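Local coordinates for GTP cyclohydrolase 1 type 2 homolog (Escherichia coli, Escherichia coli O157:H7, PDB 1NMO) that forms a toroidal homohexamer with a dinuclear metal site and may take part in degrading radiation-damaged nucleotides, at the interface of chains A and B. Coordinates in Å, arbitrary orientation; residue numbers count along the deposited sequence, not the author numbering. Chains: chain A/B, Hypothetical protein ybgI.

Contact 1: the interface of chains A and B. Residues chain A 140, 156; chain B 135, 137, 141, 145.
Helix 139-150 of chain A meets the same helix of chain B. Strand 155-157 of chain A joins in, as do strand 136-137 of chain B and the loop at B:Met135. The protein belongs to the GTP cyclohydrolase I type 2/NIF3 family, and the contact is an apolar patch between subunits of its ring. A:Leu140 is the inserted group, with 89 Å² of its surface hidden by chain B. It lies in the first turn of its helix. CG is anti to the backbone N (chi1 178°), and the branch reaches out to B:Trp145. The two side chains cross at about a right angle. Methyl CD2 sits over a face of the indole. It is 3.9 Å from the centroid of the five-membered ring, a CH-pi contact. The methyl is displaced toward the rim, and CG of B:Trp145 is its nearest atom at 3.7 Å. CB of A:Leu140 lies on the same face, just outside the rim at CE3, 3.8 Å from that atom of B:Trp145. The other methyl, CD1, turns toward the helix of chain B. It packs 4.0 Å from the backbone O of B:Glu141 and also meets CB of B:Trp145. On its far flank, methyl CD2 of A:Leu140 touches CG1 of B:Val137 at 4.1 Å. The selenium of B:Met135 approaches CB of A:Leu140, but this selenomethionine is poorly ordered and the contact is weakly defined. A:Trp156 meets B:Trp145 rim to rim rather than face to face. Its CH2 lies 3.8 Å from CE3 of B:Trp145, and the ring planes are inclined by about 25°. A:Leu140 lies on the same side of both indoles, with its CA 4.1 Å above a face of A:Trp156, toward the rim.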
ATOM      1  N   LEU A 140      -3.095  -3.157  17.768  1.00 17.15           N
ATOM      2  CA  LEU A 140      -3.414  -3.399  16.384  1.00 17.01           C
ATOM      3  C   LEU A 140      -4.801  -2.827  16.063  1.00 18.10           C
ATOM      4  O   LEU A 140      -5.039  -2.165  15.033  1.00 17.81           O
ATOM      5  CB  LEU A 140      -3.328  -4.897  16.093  1.00 16.34           C
ATOM      6  CG  LEU A 140      -3.723  -5.226  14.627  1.00 17.80           C
ATOM      7  CD1 LEU A 140      -2.692  -4.719  13.653  1.00 15.96           C
ATOM      8  CD2 LEU A 140      -3.876  -6.741  14.471  1.00 15.98           C
ATOM      9  N   TRP A 156       2.055   3.102  12.790  1.00 13.08           N
ATOM     10  CA  TRP A 156       1.929   2.586  14.146  1.00 12.34           C
ATOM     11  C   TRP A 156       3.211   1.928  14.533  1.00 12.67           C
ATOM     12  O   TRP A 156       3.722   1.194  13.736  1.00 12.02           O
ATOM     13  CB  TRP A 156       0.846   1.519  14.226  1.00 12.37           C
ATOM     14  CG  TRP A 156       0.930   0.614  15.450  1.00 10.75           C
ATOM     15  CD1 TRP A 156       0.942   1.013  16.725  1.00 12.31           C
ATOM     16  CD2 TRP A 156       0.852  -0.828  15.484  1.00 12.77           C
ATOM     17  NE1 TRP A 156       0.866  -0.070  17.592  1.00 13.49           N
ATOM     18  CE2 TRP A 156       0.820  -1.215  16.846  1.00 12.25           C
ATOM     19  CE3 TRP A 156       0.793  -1.820  14.496  1.00 14.95           C
ATOM     20  CZ2 TRP A 156       0.756  -2.543  17.262  1.00 12.51           C
ATOM     21  CZ3 TRP A 156       0.728  -3.164  14.914  1.00 16.16           C
ATOM     22  CH2 TRP A 156       0.710  -3.501  16.294  1.00 15.95           C
TER
HETATM   23  N   MSE B 135      -8.953 -10.296  15.967  1.00 24.98           N
HETATM   24  CA  MSE B 135      -8.856  -9.014  15.221  1.00 26.39           C
HETATM   25  C   MSE B 135      -8.608  -9.261  13.730  1.00 23.80           C
HETATM   26  O   MSE B 135      -7.481  -9.188  13.298  1.00 24.55           O
HETATM   27  CB  MSE B 135      -7.705  -8.122  15.784  1.00 29.36           C
HETATM   28  CG  MSE B 135      -7.979  -7.478  17.189  1.00 36.27           C
HETATM   29 SE   MSE B 135      -6.314  -6.757  18.103  1.00 46.95          SE
HETATM   30  CE  MSE B 135      -5.472  -8.462  18.438  1.00 40.99           C
ATOM     31  N   VAL B 137      -7.854  -8.589  10.100  1.00 19.40           N
ATOM     32  CA  VAL B 137      -7.272  -7.448   9.398  1.00 17.87           C
ATOM     33  C   VAL B 137      -6.813  -7.918   8.033  1.00 16.88           C
ATOM     34  O   VAL B 137      -6.830  -9.107   7.785  1.00 17.77           O
ATOM     35  CB  VAL B 137      -6.084  -6.874  10.177  1.00 17.27           C
ATOM     36  CG1 VAL B 137      -6.579  -6.311  11.443  1.00 18.54           C
ATOM     37  CG2 VAL B 137      -5.061  -7.972  10.524  1.00 17.42           C
ATOM     38  N   GLU B 141      -1.561  -5.742   7.231  1.00 14.52           N
ATOM     39  CA  GLU B 141      -1.617  -5.375   8.644  1.00 15.43           C
ATOM     40  C   GLU B 141      -1.296  -6.545   9.520  1.00 13.34           C
ATOM     41  O   GLU B 141      -0.766  -6.379  10.587  1.00 13.30           O
ATOM     42  CB  GLU B 141      -3.014  -4.883   9.010  1.00 14.32           C
ATOM     43  CG  GLU B 141      -3.330  -3.457   8.729  1.00 18.74           C
ATOM     44  CD  GLU B 141      -3.391  -3.108   7.202  1.00 23.30           C
ATOM     45  OE1 GLU B 141      -3.990  -3.834   6.334  1.00 22.43           O
ATOM     46  OE2 GLU B 141      -2.814  -2.063   6.866  1.00 24.18           O
ATOM     47  N   TRP B 145       1.460  -6.783  12.492  1.00 16.23           N
ATOM     48  CA  TRP B 145       1.119  -7.265  13.837  1.00 15.43           C
ATOM     49  C   TRP B 145       2.170  -8.326  14.190  1.00 15.46           C
ATOM     50  O   TRP B 145       2.751  -8.343  15.304  1.00 16.51           O
ATOM     51  CB  TRP B 145      -0.281  -7.902  13.755  1.00 14.63           C
ATOM     52  CG  TRP B 145      -0.781  -8.641  14.944  1.00 15.20           C
ATOM     53  CD1 TRP B 145      -1.404  -9.855  14.933  1.00 15.75           C
ATOM     54  CD2 TRP B 145      -0.781  -8.217  16.313  1.00 14.66           C
ATOM     55  NE1 TRP B 145      -1.795 -10.212  16.207  1.00 15.04           N
ATOM     56  CE2 TRP B 145      -1.425  -9.218  17.062  1.00 15.04           C
ATOM     57  CE3 TRP B 145      -0.320  -7.093  16.968  1.00 15.50           C
ATOM     58  CZ2 TRP B 145      -1.595  -9.116  18.444  1.00 16.73           C
ATOM     59  CZ3 TRP B 145      -0.501  -6.990  18.346  1.00 16.94           C
ATOM     60  CH2 TRP B 145      -1.123  -7.972  19.063  1.00 15.12           C
TER

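Contact 2: the interface of chains A and B. Residues chain A 156, 158-159; chain B 148.
The turn that leaves strand 155-157 of chain A rests against the last turns of helix 139-150 of chain B. It forms a small van der Waals contact in this NIF3-family ring. B:Ala148 is the contact residue of chain B, with 60 Å² of surface hidden by chain A. Its methyl CB points into the angle between the A:Trp156 ring and the backbone of A:Gly158 and A:Asp159. CA of A:Asp159 packs against this methyl, 3.9 Å from CB of B:Ala148. The carboxylate of the same aspartate approaches with one oxygen. OD1 of A:Asp159 stands 3.7 Å from CB of B:Ala148 and about as far from its CA, while OD2 turns away. CG of A:Asp159 is anti to its carbonyl carbon and beside the backbone N; with chi1 -41° and chi2 -34° together, OD1 is directed toward B:Ala148. The backbone oxygens, O of A:Asp159 and O of B:Ala148, come to 3.5 Å. Both are acceptors, so this is proximity and not a bond. The carbonyl carbon of A:Gly158 adds a contact of 4.1 Å to CB of B:Ala148. A:Trp156 touches the methyl with the rim of its six-membered ring, CH2 to CB of B:Ala148 at 4.1 Å. The methyl lies to one side of the ring plane and beyond the rim at CH2. The backbone N of A:Gly158 lies on that same side, 3.6 Å above the indole plane. The chain thus folds back over its own tryptophan, which may help to hold the ring edge against chain B. In the fold, the turn follows the short strand 155-157 and leads toward strand 164-166, and B:Ala148 sits two residues before its helix ends.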
ATOM      1  N   TRP A 156       2.055   3.102  12.790  1.00 13.08           N
ATOM      2  CA  TRP A 156       1.929   2.586  14.146  1.00 12.34           C
ATOM      3  C   TRP A 156       3.211   1.928  14.533  1.00 12.67           C
ATOM      4  O   TRP A 156       3.722   1.194  13.736  1.00 12.02           O
ATOM      5  CB  TRP A 156       0.846   1.519  14.226  1.00 12.37           C
ATOM      6  CG  TRP A 156       0.930   0.614  15.450  1.00 10.75           C
ATOM      7  CD1 TRP A 156       0.942   1.013  16.725  1.00 12.31           C
ATOM      8  CD2 TRP A 156       0.852  -0.828  15.484  1.00 12.77           C
ATOM      9  NE1 TRP A 156       0.866  -0.070  17.592  1.00 13.49           N
ATOM     10  CE2 TRP A 156       0.820  -1.215  16.846  1.00 12.25           C
ATOM     11  CE3 TRP A 156       0.793  -1.820  14.496  1.00 14.95           C
ATOM     12  CZ2 TRP A 156       0.756  -2.543  17.262  1.00 12.51           C
ATOM     13  CZ3 TRP A 156       0.728  -3.164  14.914  1.00 16.16           C
ATOM     14  CH2 TRP A 156       0.710  -3.501  16.294  1.00 15.95           C
ATOM     15  N   GLY A 158       4.479  -0.386  17.678  1.00 15.33           N
ATOM     16  CA  GLY A 158       4.065  -0.938  18.952  1.00 17.37           C
ATOM     17  C   GLY A 158       4.828  -2.168  19.345  1.00 16.92           C
ATOM     18  O   GLY A 158       4.308  -3.016  20.068  1.00 17.06           O
ATOM     19  N   ASP A 159       6.065  -2.266  18.871  1.00 15.81           N
ATOM     20  CA  ASP A 159       6.889  -3.435  19.184  1.00 16.82           C
ATOM     21  C   ASP A 159       6.990  -3.795  20.662  1.00 15.44           C
ATOM     22  O   ASP A 159       7.186  -4.941  20.951  1.00 15.75           O
ATOM     23  CB  ASP A 159       8.323  -3.250  18.675  1.00 18.39           C
ATOM     24  CG  ASP A 159       8.373  -2.629  17.335  1.00 19.03           C
ATOM     25  OD1 ASP A 159       7.459  -2.877  16.493  1.00 22.60           O
ATOM     26  OD2 ASP A 159       9.331  -1.890  17.114  1.00 20.07           O
TER
ATOM     27  N   ALA B 148       5.611  -6.731  14.905  1.00 13.17           N
ATOM     28  CA  ALA B 148       5.700  -6.085  16.235  1.00 14.83           C
ATOM     29  C   ALA B 148       5.687  -7.125  17.286  1.00 14.83           C
ATOM     30  O   ALA B 148       6.395  -6.999  18.271  1.00 17.29           O
ATOM     31  CB  ALA B 148       4.470  -5.100  16.543  1.00 12.35           C
TER

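Contact 1 and contact 2 are neighbouring parts of one subunit interface, with the centres of their C-alpha atoms about 9 Å apart. They share A:Trp156, which turns the CH2 edge of its ring to chain B in both. Helix 139-150 of chain B also runs through both: its earlier turns serve contact 1 and its last turns serve contact 2. Chain A offers the start of its own copy of this helix to contact 1 and the turn after strand 155-157 to contact 2. The two chains thus bring different residues of one sequence to these contacts. Together the contacts help join two subunits within the toroidal hexamer.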